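Halorhodopsin (Halobacterium salinarum, PDB 2JAF) is a retinal-containing membrane protein of the bacteriorhodopsin-like family that works as a light-driven chloride pump. Local coordinates at residues G64-I69 against V244-L249; L121-L126 against D197-L202; A139-M144 against V173-A178. The protein carries 2 engineered substitutions. All coordinates share one frame; numbering follows the deposited sequence.

In the fold
From the N terminus the chain first meets 64-69, on helix 58-82. Its partner, 244-249 on helix 227-255, comes near the end of the chain, so contact 1 closes the widest loop of the three. Inside that loop, contact 2 joins 121-126 on helix 106-127 to 197-202 on helix 193-216. Contact 3 is nested deeper still and ties helix 131-153 to helix 158-180. The three are nested and none crosses. Contacts 1 and 2 touch, since Leu-249 meets Leu-126 and Leu-199. Contact 3 touches neither of them, and its centre lies about 14 Å from that of contact 2. Together they join six helices of the seven-helix membrane bundle.

Contact 1 (G64-I69 against V244-L249); sequences GATLMI and VFAFIL
Thr-66 and Ala-246 meet methyl to methyl where helix 58-82 passes helix 227-255. The two segments run nearly antiparallel, at 161°. Their axes come within 9.8 Å. The CA atoms of Thr-66 and Ala-246 are the nearest pair across the segments, 6.1 Å apart.

The side chain of Thr-66 can be followed outward. It leaves the backbone toward the other helix. Thr-66 CB itself stays back, 4.9 Å from Ala-246 CB. There the chain forks. CG2 lies opposite the backbone N across the first torsion, and this branch reaches over to Ala-246. Thr-66 CG2 comes to 3.5 Å from Ala-246 CB and lies 3.8 Å from Ala-246 O. The other branch, OG1, sits beside its own backbone N at chi1 -58°. There it hydrogen-bonds to Ile-62 O, one turn earlier on the same helix. Across the contact Thr-66 OG1 meets carbon alone: Leu-249 CG is 4.4 Å away, in looser contact.

One turn further along helix 58-82, Ile-69 reaches toward the same alanine. Ile-69 CD1 lies 4.5 Å from Ala-246 CB. The small Ala-246 side chain is thus approached by both Thr-66 and Ile-69. Helix 106-127 closes a neighbouring side, where Ile-119 packs on Ile-69 and Phe-245. Helix 27-50 lends Phe-47, which lies against Ala-246. Met-68, on the same segment, packs on Thr-136 of the second subunit.

The contact joins the second and seventh helices of the bundle. The side chain of Ile-69 is about 6 Å from retinal. No hydrogen bond crosses between the segments. The one hydroxyl at the interface is bonded within its own helix, so threonine presents its methyl, and the helices are held here by van der Waals contact between buried carbon groups.

Contact 2 (L121-L126 against D197-L202); sequences LALGLL and DTLRVL
Leu-123 is the first residue of 121-126 to reach Leu-199. Leu-123 CD2 lies 4.5 Å from Leu-199 CD1, a loose apolar contact. The CA atoms of the two leucines are 8.1 Å apart, and between these two segments the contacts all run side chain to side chain.

Leu-126, nearly one turn later, comes closer. Its CG is turned away from the backbone N (chi1 179°), and Leu-126 CD2 comes to 3.7 Å from Leu-199 CD1. The two side chains cross at about a right angle. Leu-199 CD1 is the atom that both leucines approach. All three side chains are buried, and no hydrogen bond links the segments.

Arg-200 and Asp-197 pair within their own segment. Arg-200 NH2 lies 3.2 Å from Asp-197 OD1. The carboxylate oxygen sits off the plane of the guanidinium group, so this salt bridge is electrostatic and no N-H is aimed at it. Arg-200 NH1 hydrogen-bonds to Leu-179 O.

The contact joins the third and sixth helices of the seven-helix bundle. Helix 227-255 fills in beside the pair: Leu-249 packs on Leu-126, and Phe-245 on Leu-199. Trp-183 of the short helix 182-190 touches Leu-123. Away from this interface, Leu-125 packs on Leu-61 and Ile-62 of helix 58-82.

Contact 3 (A139-M144 against V173-A178); sequences AADIGM and VVVLSA. With RET (retinal), chain G.
Ala-140 receives Val-174 first along 173-178. Val-174 CG1 lies 3.6 Å from Ala-140 CB, and Val-174 CB is 3.8 Å from that same methyl.

Val-175 comes next and is buried. With CG1 opposite the backbone N (chi1 170°), CG2 is the branch that meets 139-144. Val-175 CG2 lies 3.8 Å from Asp-141 N and 4.0 Å from Ala-140 CB, so it rests against backbone as well as side chain. The nearest CA atoms are those of Ala-140 and Val-175, 6.2 Å apart. The segments run roughly antiparallel, with 148° between their directions.

Ser-177 turns back on its own helix. Ser-177 OG donates to Val-174 O in a hydrogen bond of 2.6 Å, coming in 27° off the plane of that carbonyl.

The polar end of Asp-141 points elsewhere: OD2 hydrogen-bonds to Thr-116 OG1 on helix 106-127. Met-144 belongs to the retinal pocket. Met-144 CE lies 3.7 Å from retinal C9. Met-144 SD lies 3.9 Å from retinal C19, a methyl. Replacing Met-144 with alanine removes both atoms and would probably open a gap beside the polyene, leaving it freer to shift.

The contact joins the fourth and fifth helices of the bundle. Phe-171 and Phe-172 of helix 158-180 pack on Met-144. Trp-207 of helix 193-216 touches Asp-141, and Val-204 of that helix touches Leu-176. Met-68 of the third subunit packs on Ala-140 and Val-174, so this edge of the contact lies at a subunit interface.

Contact 1 (G64-I69 against V244-L249)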
ATOM      1  N   GLY A  64       6.186  -0.248 -19.858  1.00 33.06           N
ATOM      2  CA  GLY A  64       6.682  -0.752 -18.588  1.00 33.48           C
ATOM      3  C   GLY A  64       5.563  -1.155 -17.643  1.00 33.90           C
ATOM      4  O   GLY A  64       5.618  -2.213 -17.012  1.00 34.56           O
ATOM      5  N   ALA A  65       4.548  -0.307 -17.537  1.00 33.35           N
ATOM      6  CA  ALA A  65       3.410  -0.588 -16.674  1.00 34.29           C
ATOM      7  C   ALA A  65       2.734  -1.869 -17.145  1.00 34.27           C
ATOM      8  O   ALA A  65       2.269  -2.679 -16.338  1.00 35.02           O
ATOM      9  CB  ALA A  65       2.424   0.570 -16.717  1.00 35.20           C
ATOM     10  N   THR A  66       2.692  -2.052 -18.460  1.00 33.05           N
ATOM     11  CA  THR A  66       2.066  -3.234 -19.037  1.00 33.42           C
ATOM     12  C   THR A  66       2.891  -4.493 -18.777  1.00 32.95           C
ATOM     13  O   THR A  66       2.337  -5.555 -18.505  1.00 31.70           O
ATOM     14  CB  THR A  66       1.859  -3.060 -20.554  1.00 34.15           C
ATOM     15  OG1 THR A  66       1.051  -1.897 -20.789  1.00 33.51           O
ATOM     16  CG2 THR A  66       1.158  -4.273 -21.141  1.00 33.96           C
ATOM     17  N   LEU A  67       4.213  -4.364 -18.854  1.00 32.37           N
ATOM     18  CA  LEU A  67       5.112  -5.489 -18.616  1.00 32.91           C
ATOM     19  C   LEU A  67       4.927  -6.089 -17.229  1.00 31.52           C
ATOM     20  O   LEU A  67       5.083  -7.294 -17.031  1.00 32.29           O
ATOM     21  CB  LEU A  67       6.573  -5.047 -18.761  1.00 34.76           C
ATOM     22  CG  LEU A  67       7.164  -5.047 -20.170  1.00 37.14           C
ATOM     23  CD1 LEU A  67       8.572  -4.466 -20.135  1.00 38.21           C
ATOM     24  CD2 LEU A  67       7.186  -6.476 -20.707  1.00 37.73           C
ATOM     25  N   MET A  68       4.599  -5.243 -16.266  1.00 29.99           N
ATOM     26  CA  MET A  68       4.431  -5.711 -14.902  1.00 29.31           C
ATOM     27  C   MET A  68       3.142  -6.442 -14.599  1.00 28.24           C
ATOM     28  O   MET A  68       3.047  -7.111 -13.577  1.00 27.54           O
ATOM     29  CB  MET A  68       4.591  -4.555 -13.940  1.00 30.02           C
ATOM     30  CG  MET A  68       6.037  -4.157 -13.780  1.00 33.79           C
ATOM     31  SD  MET A  68       6.177  -3.106 -12.379  1.00 33.41           S
ATOM     32  CE  MET A  68       5.857  -1.535 -13.155  1.00 32.97           C
ATOM     33  N   ILE A  69       2.150  -6.315 -15.471  1.00 25.89           N
ATOM     34  CA  ILE A  69       0.894  -7.012 -15.242  1.00 24.08           C
ATOM     35  C   ILE A  69       1.178  -8.509 -15.176  1.00 24.06           C
ATOM     36  O   ILE A  69       0.779  -9.174 -14.221  1.00 22.79           O
ATOM     37  CB  ILE A  69      -0.139  -6.679 -16.344  1.00 24.85           C
ATOM     38  CG1 ILE A  69      -0.569  -5.216 -16.198  1.00 24.74           C
ATOM     39  CG2 ILE A  69      -1.344  -7.617 -16.246  1.00 23.79           C
ATOM     40  CD1 ILE A  69      -1.387  -4.671 -17.354  1.00 26.06           C
ATOM     41  N   VAL A 244      -4.248 -11.176 -22.547  1.00 22.63           N
ATOM     42  CA  VAL A 244      -4.840 -10.722 -23.802  1.00 22.01           C
ATOM     43  C   VAL A 244      -5.073  -9.221 -23.741  1.00 21.65           C
ATOM     44  O   VAL A 244      -4.770  -8.496 -24.695  1.00 22.92           O
ATOM     45  CB  VAL A 244      -6.177 -11.468 -24.111  1.00 23.16           C
ATOM     46  CG1 VAL A 244      -6.865 -10.848 -25.329  1.00 25.83           C
ATOM     47  CG2 VAL A 244      -5.890 -12.936 -24.398  1.00 20.77           C
ATOM     48  N   PHE A 245      -5.581  -8.747 -22.606  1.00 20.53           N
ATOM     49  CA  PHE A 245      -5.834  -7.325 -22.417  1.00 21.99           C
ATOM     50  C   PHE A 245      -4.556  -6.522 -22.643  1.00 23.46           C
ATOM     51  O   PHE A 245      -4.558  -5.523 -23.369  1.00 24.24           O
ATOM     52  CB  PHE A 245      -6.365  -7.072 -20.998  1.00 25.21           C
ATOM     53  CG  PHE A 245      -6.452  -5.617 -20.629  1.00 25.82           C
ATOM     54  CD1 PHE A 245      -5.351  -4.950 -20.097  1.00 27.39           C
ATOM     55  CD2 PHE A 245      -7.634  -4.911 -20.814  1.00 27.50           C
ATOM     56  CE1 PHE A 245      -5.428  -3.598 -19.755  1.00 29.19           C
ATOM     57  CE2 PHE A 245      -7.721  -3.562 -20.475  1.00 27.96           C
ATOM     58  CZ  PHE A 245      -6.617  -2.906 -19.946  1.00 27.24           C
ATOM     59  N   ALA A 246      -3.468  -6.963 -22.014  1.00 21.90           N
ATOM     60  CA  ALA A 246      -2.178  -6.280 -22.138  1.00 22.23           C
ATOM     61  C   ALA A 246      -1.666  -6.325 -23.573  1.00 22.92           C
ATOM     62  O   ALA A 246      -1.076  -5.357 -24.056  1.00 24.11           O
ATOM     63  CB  ALA A 246      -1.153  -6.912 -21.198  1.00 24.24           C
ATOM     64  N   PHE A 247      -1.891  -7.443 -24.252  1.00 22.05           N
ATOM     65  CA  PHE A 247      -1.449  -7.582 -25.639  1.00 24.87           C
ATOM     66  C   PHE A 247      -2.136  -6.554 -26.534  1.00 24.21           C
ATOM     67  O   PHE A 247      -1.493  -5.874 -27.334  1.00 25.76           O
ATOM     68  CB  PHE A 247      -1.760  -8.984 -26.168  1.00 25.97           C
ATOM     69  CG  PHE A 247      -1.420  -9.160 -27.624  1.00 29.93           C
ATOM     70  CD1 PHE A 247      -0.092  -9.233 -28.036  1.00 31.48           C
ATOM     71  CD2 PHE A 247      -2.424  -9.196 -28.587  1.00 31.77           C
ATOM     72  CE1 PHE A 247       0.234  -9.338 -29.390  1.00 31.82           C
ATOM     73  CE2 PHE A 247      -2.111  -9.302 -29.944  1.00 32.54           C
ATOM     74  CZ  PHE A 247      -0.778  -9.372 -30.345  1.00 33.05           C
ATOM     75  N   ILE A 248      -3.454  -6.455 -26.400  1.00 23.91           N
ATOM     76  CA  ILE A 248      -4.239  -5.517 -27.199  1.00 23.54           C
ATOM     77  C   ILE A 248      -3.815  -4.080 -26.934  1.00 25.32           C
ATOM     78  O   ILE A 248      -3.660  -3.287 -27.870  1.00 23.28           O
ATOM     79  CB  ILE A 248      -5.742  -5.674 -26.893  1.00 24.27           C
ATOM     80  CG1 ILE A 248      -6.217  -7.051 -27.369  1.00 26.15           C
ATOM     81  CG2 ILE A 248      -6.541  -4.544 -27.559  1.00 23.96           C
ATOM     82  CD1 ILE A 248      -7.638  -7.395 -26.964  1.00 27.93           C
ATOM     83  N   LEU A 249      -3.629  -3.745 -25.658  1.00 23.46           N
ATOM     84  CA  LEU A 249      -3.221  -2.399 -25.282  1.00 23.85           C
ATOM     85  C   LEU A 249      -1.833  -2.053 -25.825  1.00 26.41           C
ATOM     86  O   LEU A 249      -1.648  -1.014 -26.464  1.00 25.70           O
ATOM     87  CB  LEU A 249      -3.252  -2.257 -23.755  1.00 25.57           C
ATOM     88  CG  LEU A 249      -2.642  -1.040 -23.049  1.00 28.93           C
ATOM     89  CD1 LEU A 249      -2.863   0.236 -23.840  1.00 30.73           C
ATOM     90  CD2 LEU A 249      -3.262  -0.939 -21.658  1.00 28.48           C
TER

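Contact 2 (L121-L126 against D197-L202)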
ATOM      1  N   LEU A 121      -3.455   1.635 -13.947  1.00 27.34           N
ATOM      2  CA  LEU A 121      -2.396   2.603 -14.209  1.00 29.32           C
ATOM      3  C   LEU A 121      -2.141   2.654 -15.716  1.00 28.26           C
ATOM      4  O   LEU A 121      -2.060   3.730 -16.309  1.00 28.96           O
ATOM      5  CB  LEU A 121      -1.110   2.203 -13.477  1.00 29.97           C
ATOM      6  CG  LEU A 121       0.118   3.064 -13.802  1.00 32.08           C
ATOM      7  CD1 LEU A 121      -0.162   4.524 -13.457  1.00 32.78           C
ATOM      8  CD2 LEU A 121       1.319   2.546 -13.036  1.00 34.25           C
ATOM      9  N   ALA A 122      -2.027   1.482 -16.334  1.00 27.42           N
ATOM     10  CA  ALA A 122      -1.788   1.404 -17.772  1.00 26.76           C
ATOM     11  C   ALA A 122      -2.913   2.078 -18.544  1.00 27.43           C
ATOM     12  O   ALA A 122      -2.669   2.871 -19.455  1.00 27.83           O
ATOM     13  CB  ALA A 122      -1.650  -0.054 -18.208  1.00 25.93           C
ATOM     14  N   LEU A 123      -4.151   1.760 -18.176  1.00 26.52           N
ATOM     15  CA  LEU A 123      -5.318   2.339 -18.826  1.00 28.52           C
ATOM     16  C   LEU A 123      -5.375   3.847 -18.573  1.00 29.02           C
ATOM     17  O   LEU A 123      -5.734   4.625 -19.458  1.00 29.88           O
ATOM     18  CB  LEU A 123      -6.591   1.689 -18.281  1.00 28.90           C
ATOM     19  CG  LEU A 123      -7.761   1.352 -19.206  1.00 31.29           C
ATOM     20  CD1 LEU A 123      -9.038   1.483 -18.404  1.00 28.95           C
ATOM     21  CD2 LEU A 123      -7.807   2.264 -20.417  1.00 33.16           C
ATOM     22  N   GLY A 124      -5.028   4.251 -17.352  1.00 31.11           N
ATOM     23  CA  GLY A 124      -5.049   5.659 -16.997  1.00 31.27           C
ATOM     24  C   GLY A 124      -4.041   6.485 -17.776  1.00 33.17           C
ATOM     25  O   GLY A 124      -4.347   7.597 -18.213  1.00 33.26           O
ATOM     26  N   LEU A 125      -2.835   5.953 -17.940  1.00 33.30           N
ATOM     27  CA  LEU A 125      -1.798   6.650 -18.690  1.00 34.75           C
ATOM     28  C   LEU A 125      -2.253   6.772 -20.143  1.00 34.97           C
ATOM     29  O   LEU A 125      -2.174   7.840 -20.742  1.00 35.25           O
ATOM     30  CB  LEU A 125      -0.477   5.880 -18.611  1.00 35.62           C
ATOM     31  CG  LEU A 125       0.180   5.801 -17.229  1.00 37.88           C
ATOM     32  CD1 LEU A 125       1.381   4.872 -17.267  1.00 38.30           C
ATOM     33  CD2 LEU A 125       0.599   7.199 -16.790  1.00 38.50           C
ATOM     34  N   LEU A 126      -2.748   5.673 -20.701  1.00 35.52           N
ATOM     35  CA  LEU A 126      -3.224   5.672 -22.078  1.00 35.26           C
ATOM     36  C   LEU A 126      -4.278   6.752 -22.284  1.00 36.17           C
ATOM     37  O   LEU A 126      -4.255   7.476 -23.280  1.00 35.56           O
ATOM     38  CB  LEU A 126      -3.817   4.305 -22.428  1.00 36.46           C
ATOM     39  CG  LEU A 126      -4.384   4.141 -23.839  1.00 37.96           C
ATOM     40  CD1 LEU A 126      -3.279   4.323 -24.869  1.00 38.37           C
ATOM     41  CD2 LEU A 126      -5.014   2.765 -23.974  1.00 39.31           C
ATOM     42  N   ASP A 197     -12.250   2.760 -25.572  1.00 24.00           N
ATOM     43  CA  ASP A 197     -13.585   2.167 -25.630  1.00 26.21           C
ATOM     44  C   ASP A 197     -13.522   0.646 -25.777  1.00 25.16           C
ATOM     45  O   ASP A 197     -14.340  -0.077 -25.205  1.00 24.56           O
ATOM     46  CB  ASP A 197     -14.399   2.775 -26.780  1.00 28.41           C
ATOM     47  CG  ASP A 197     -14.826   4.209 -26.502  1.00 32.80           C
ATOM     48  OD1 ASP A 197     -14.865   4.612 -25.321  1.00 34.20           O
ATOM     49  OD2 ASP A 197     -15.145   4.935 -27.466  1.00 37.06           O
ATOM     50  N   THR A 198     -12.553   0.163 -26.550  1.00 24.11           N
ATOM     51  CA  THR A 198     -12.377  -1.273 -26.730  1.00 23.93           C
ATOM     52  C   THR A 198     -11.932  -1.898 -25.409  1.00 23.21           C
ATOM     53  O   THR A 198     -12.497  -2.896 -24.950  1.00 20.15           O
ATOM     54  CB  THR A 198     -11.303  -1.567 -27.798  1.00 26.83           C
ATOM     55  OG1 THR A 198     -11.801  -1.192 -29.086  1.00 28.42           O
ATOM     56  CG2 THR A 198     -10.935  -3.046 -27.808  1.00 26.86           C
ATOM     57  N   LEU A 199     -10.915  -1.300 -24.798  1.00 21.31           N
ATOM     58  CA  LEU A 199     -10.373  -1.814 -23.544  1.00 21.43           C
ATOM     59  C   LEU A 199     -11.361  -1.704 -22.393  1.00 21.75           C
ATOM     60  O   LEU A 199     -11.354  -2.533 -21.480  1.00 20.72           O
ATOM     61  CB  LEU A 199      -9.072  -1.078 -23.195  1.00 20.58           C
ATOM     62  CG  LEU A 199      -7.924  -1.280 -24.195  1.00 22.80           C
ATOM     63  CD1 LEU A 199      -6.712  -0.470 -23.762  1.00 24.32           C
ATOM     64  CD2 LEU A 199      -7.567  -2.762 -24.287  1.00 22.52           C
ATOM     65  N   ARG A 200     -12.210  -0.682 -22.435  1.00 20.42           N
ATOM     66  CA  ARG A 200     -13.203  -0.482 -21.388  1.00 21.66           C
ATOM     67  C   ARG A 200     -14.212  -1.628 -21.365  1.00 21.19           C
ATOM     68  O   ARG A 200     -14.609  -2.087 -20.298  1.00 21.09           O
ATOM     69  CB  ARG A 200     -13.927   0.851 -21.602  1.00 22.93           C
ATOM     70  CG  ARG A 200     -15.031   1.129 -20.607  1.00 24.18           C
ATOM     71  CD  ARG A 200     -15.551   2.551 -20.759  1.00 26.26           C
ATOM     72  NE  ARG A 200     -16.212   2.783 -22.041  1.00 24.89           N
ATOM     73  CZ  ARG A 200     -16.847   3.909 -22.346  1.00 24.10           C
ATOM     74  NH1 ARG A 200     -16.896   4.900 -21.464  1.00 23.82           N
ATOM     75  NH2 ARG A 200     -17.463   4.037 -23.510  1.00 27.83           N
ATOM     76  N   VAL A 201     -14.623  -2.087 -22.540  1.00 21.68           N
ATOM     77  CA  VAL A 201     -15.577  -3.189 -22.621  1.00 21.35           C
ATOM     78  C   VAL A 201     -14.944  -4.438 -22.026  1.00 21.68           C
ATOM     79  O   VAL A 201     -15.588  -5.177 -21.279  1.00 22.97           O
ATOM     80  CB  VAL A 201     -15.989  -3.481 -24.087  1.00 22.68           C
ATOM     81  CG1 VAL A 201     -16.907  -4.701 -24.138  1.00 22.34           C
ATOM     82  CG2 VAL A 201     -16.692  -2.250 -24.686  1.00 21.26           C
ATOM     83  N   LEU A 202     -13.675  -4.671 -22.350  1.00 21.02           N
ATOM     84  CA  LEU A 202     -12.973  -5.837 -21.836  1.00 20.80           C
ATOM     85  C   LEU A 202     -12.884  -5.819 -20.317  1.00 23.17           C
ATOM     86  O   LEU A 202     -13.090  -6.846 -19.668  1.00 22.29           O
ATOM     87  CB  LEU A 202     -11.566  -5.933 -22.434  1.00 23.88           C
ATOM     88  CG  LEU A 202     -11.497  -6.298 -23.918  1.00 26.20           C
ATOM     89  CD1 LEU A 202     -10.035  -6.409 -24.348  1.00 29.11           C
ATOM     90  CD2 LEU A 202     -12.227  -7.607 -24.159  1.00 29.81           C
TER

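Contact 3 (A139-M144 against V173-A178)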
ATOM      1  N   ALA A 139      -7.297   3.711  -5.042  1.00 24.72           N
ATOM      2  CA  ALA A 139      -7.682   3.526  -3.652  1.00 24.37           C
ATOM      3  C   ALA A 139      -8.953   2.691  -3.593  1.00 23.88           C
ATOM      4  O   ALA A 139      -9.073   1.788  -2.767  1.00 24.66           O
ATOM      5  CB  ALA A 139      -7.910   4.874  -2.989  1.00 24.22           C
ATOM      6  N   ALA A 140      -9.897   2.993  -4.480  1.00 23.34           N
ATOM      7  CA  ALA A 140     -11.159   2.263  -4.513  1.00 23.35           C
ATOM      8  C   ALA A 140     -10.890   0.820  -4.889  1.00 23.41           C
ATOM      9  O   ALA A 140     -11.517  -0.110  -4.367  1.00 21.84           O
ATOM     10  CB  ALA A 140     -12.113   2.903  -5.526  1.00 24.11           C
ATOM     11  N   ASP A 141      -9.944   0.639  -5.802  1.00 22.70           N
ATOM     12  CA  ASP A 141      -9.582  -0.685  -6.268  1.00 23.76           C
ATOM     13  C   ASP A 141      -8.966  -1.492  -5.132  1.00 23.40           C
ATOM     14  O   ASP A 141      -9.282  -2.662  -4.943  1.00 22.34           O
ATOM     15  CB  ASP A 141      -8.595  -0.571  -7.429  1.00 24.08           C
ATOM     16  CG  ASP A 141      -8.305  -1.907  -8.073  1.00 27.09           C
ATOM     17  OD1 ASP A 141      -9.152  -2.398  -8.851  1.00 27.32           O
ATOM     18  OD2 ASP A 141      -7.232  -2.469  -7.786  1.00 30.64           O
ATOM     19  N   ILE A 142      -8.080  -0.857  -4.367  1.00 24.39           N
ATOM     20  CA  ILE A 142      -7.444  -1.539  -3.250  1.00 23.01           C
ATOM     21  C   ILE A 142      -8.511  -1.937  -2.234  1.00 23.12           C
ATOM     22  O   ILE A 142      -8.465  -3.031  -1.677  1.00 24.25           O
ATOM     23  CB  ILE A 142      -6.362  -0.639  -2.600  1.00 25.38           C
ATOM     24  CG1 ILE A 142      -5.190  -0.483  -3.583  1.00 26.00           C
ATOM     25  CG2 ILE A 142      -5.868  -1.256  -1.298  1.00 25.16           C
ATOM     26  CD1 ILE A 142      -4.128   0.519  -3.148  1.00 27.17           C
ATOM     27  N   GLY A 143      -9.479  -1.054  -2.012  1.00 22.79           N
ATOM     28  CA  GLY A 143     -10.557  -1.355  -1.082  1.00 21.28           C
ATOM     29  C   GLY A 143     -11.355  -2.567  -1.534  1.00 21.20           C
ATOM     30  O   GLY A 143     -11.727  -3.421  -0.725  1.00 21.43           O
ATOM     31  N   MET A 144     -11.621  -2.649  -2.837  1.00 21.13           N
ATOM     32  CA  MET A 144     -12.375  -3.773  -3.388  1.00 19.91           C
ATOM     33  C   MET A 144     -11.620  -5.068  -3.114  1.00 19.66           C
ATOM     34  O   MET A 144     -12.194  -6.065  -2.666  1.00 20.46           O
ATOM     35  CB  MET A 144     -12.572  -3.586  -4.908  1.00 19.65           C
ATOM     36  CG  MET A 144     -13.175  -4.785  -5.649  1.00 18.57           C
ATOM     37  SD  MET A 144     -13.115  -4.559  -7.455  1.00 20.90           S
ATOM     38  CE  MET A 144     -11.416  -5.011  -7.766  1.00 18.86           C
ATOM     39  N   VAL A 173     -17.931  -0.497  -7.972  1.00 21.53           N
ATOM     40  CA  VAL A 173     -18.761   0.482  -8.663  1.00 22.27           C
ATOM     41  C   VAL A 173     -18.047   1.829  -8.767  1.00 22.45           C
ATOM     42  O   VAL A 173     -18.203   2.542  -9.756  1.00 22.75           O
ATOM     43  CB  VAL A 173     -20.130   0.654  -7.958  1.00 24.04           C
ATOM     44  CG1 VAL A 173     -20.873   1.864  -8.522  1.00 24.09           C
ATOM     45  CG2 VAL A 173     -20.975  -0.601  -8.171  1.00 23.06           C
ATOM     46  N   VAL A 174     -17.258   2.179  -7.752  1.00 22.34           N
ATOM     47  CA  VAL A 174     -16.512   3.437  -7.786  1.00 22.29           C
ATOM     48  C   VAL A 174     -15.499   3.362  -8.923  1.00 22.82           C
ATOM     49  O   VAL A 174     -15.311   4.328  -9.670  1.00 24.47           O
ATOM     50  CB  VAL A 174     -15.754   3.694  -6.473  1.00 22.46           C
ATOM     51  CG1 VAL A 174     -14.906   4.957  -6.607  1.00 20.38           C
ATOM     52  CG2 VAL A 174     -16.741   3.838  -5.320  1.00 21.70           C
ATOM     53  N   VAL A 175     -14.848   2.210  -9.051  1.00 22.44           N
ATOM     54  CA  VAL A 175     -13.871   2.000 -10.115  1.00 23.62           C
ATOM     55  C   VAL A 175     -14.538   2.120 -11.482  1.00 25.90           C
ATOM     56  O   VAL A 175     -14.050   2.834 -12.366  1.00 26.76           O
ATOM     57  CB  VAL A 175     -13.218   0.598 -10.017  1.00 23.46           C
ATOM     58  CG1 VAL A 175     -12.392   0.312 -11.267  1.00 23.62           C
ATOM     59  CG2 VAL A 175     -12.336   0.520  -8.772  1.00 22.89           C
ATOM     60  N   LEU A 176     -15.655   1.422 -11.660  1.00 25.93           N
ATOM     61  CA  LEU A 176     -16.354   1.459 -12.940  1.00 27.19           C
ATOM     62  C   LEU A 176     -16.874   2.843 -13.297  1.00 27.50           C
ATOM     63  O   LEU A 176     -16.901   3.214 -14.474  1.00 27.01           O
ATOM     64  CB  LEU A 176     -17.509   0.452 -12.944  1.00 28.32           C
ATOM     65  CG  LEU A 176     -17.080  -1.014 -12.862  1.00 31.12           C
ATOM     66  CD1 LEU A 176     -18.295  -1.913 -12.743  1.00 34.05           C
ATOM     67  CD2 LEU A 176     -16.267  -1.368 -14.091  1.00 33.27           C
ATOM     68  N   SER A 177     -17.274   3.613 -12.287  1.00 27.10           N
ATOM     69  CA  SER A 177     -17.810   4.952 -12.519  1.00 26.89           C
ATOM     70  C   SER A 177     -16.810   5.836 -13.254  1.00 26.80           C
ATOM     71  O   SER A 177     -17.192   6.658 -14.082  1.00 26.42           O
ATOM     72  CB  SER A 177     -18.207   5.622 -11.191  1.00 29.17           C
ATOM     73  OG  SER A 177     -17.069   6.019 -10.440  1.00 31.59           O
ATOM     74  N   ALA A 178     -15.529   5.674 -12.946  1.00 26.16           N
ATOM     75  CA  ALA A 178     -14.500   6.470 -13.598  1.00 25.83           C
ATOM     76  C   ALA A 178     -14.429   6.107 -15.081  1.00 27.10           C
ATOM     77  O   ALA A 178     -14.341   6.987 -15.944  1.00 25.97           O
ATOM     78  CB  ALA A 178     -13.149   6.230 -12.927  1.00 27.16           C
TER
HETATM   79  C1  RET G 900     -14.266 -10.270  -5.445  1.00 22.24           C
HETATM   80  C2  RET G 900     -15.321 -10.691  -4.316  1.00 21.40           C
HETATM   81  C3  RET G 900     -16.110  -9.541  -3.644  1.00 21.35           C
HETATM   82  C4  RET G 900     -16.944  -8.721  -4.732  1.00 21.32           C
HETATM   83  C5  RET G 900     -16.112  -8.251  -5.991  1.00 20.60           C
HETATM   84  C6  RET G 900     -14.802  -8.991  -6.374  1.00 22.02           C
HETATM   85  C7  RET G 900     -14.000  -8.435  -7.516  1.00 21.02           C
HETATM   86  C8  RET G 900     -12.777  -8.753  -8.022  1.00 18.79           C
HETATM   87  C9  RET G 900     -12.257  -8.276  -9.275  1.00 19.79           C
HETATM   88  C10 RET G 900     -11.035  -8.896  -9.549  1.00 20.94           C
HETATM   89  C11 RET G 900     -10.294  -8.674 -10.689  1.00 20.52           C
HETATM   90  C12 RET G 900      -9.108  -9.396 -10.898  1.00 20.10           C
HETATM   91  C13 RET G 900      -8.222  -9.171 -12.030  1.00 21.77           C
HETATM   92  C14 RET G 900      -7.059  -9.993 -11.981  1.00 22.82           C
HETATM   93  C15 RET G 900      -5.956  -9.856 -12.790  1.00 24.48           C
HETATM   94  C16 RET G 900     -12.974  -9.896  -4.631  1.00 21.85           C
HETATM   95  C17 RET G 900     -14.017 -11.603  -6.322  1.00 21.17           C
HETATM   96  C18 RET G 900     -16.698  -7.079  -6.763  1.00 21.23           C
HETATM   97  C19 RET G 900     -13.114  -7.299 -10.260  1.00 21.06           C
HETATM   98  C20 RET G 900      -8.551  -8.180 -13.162  1.00 21.97           C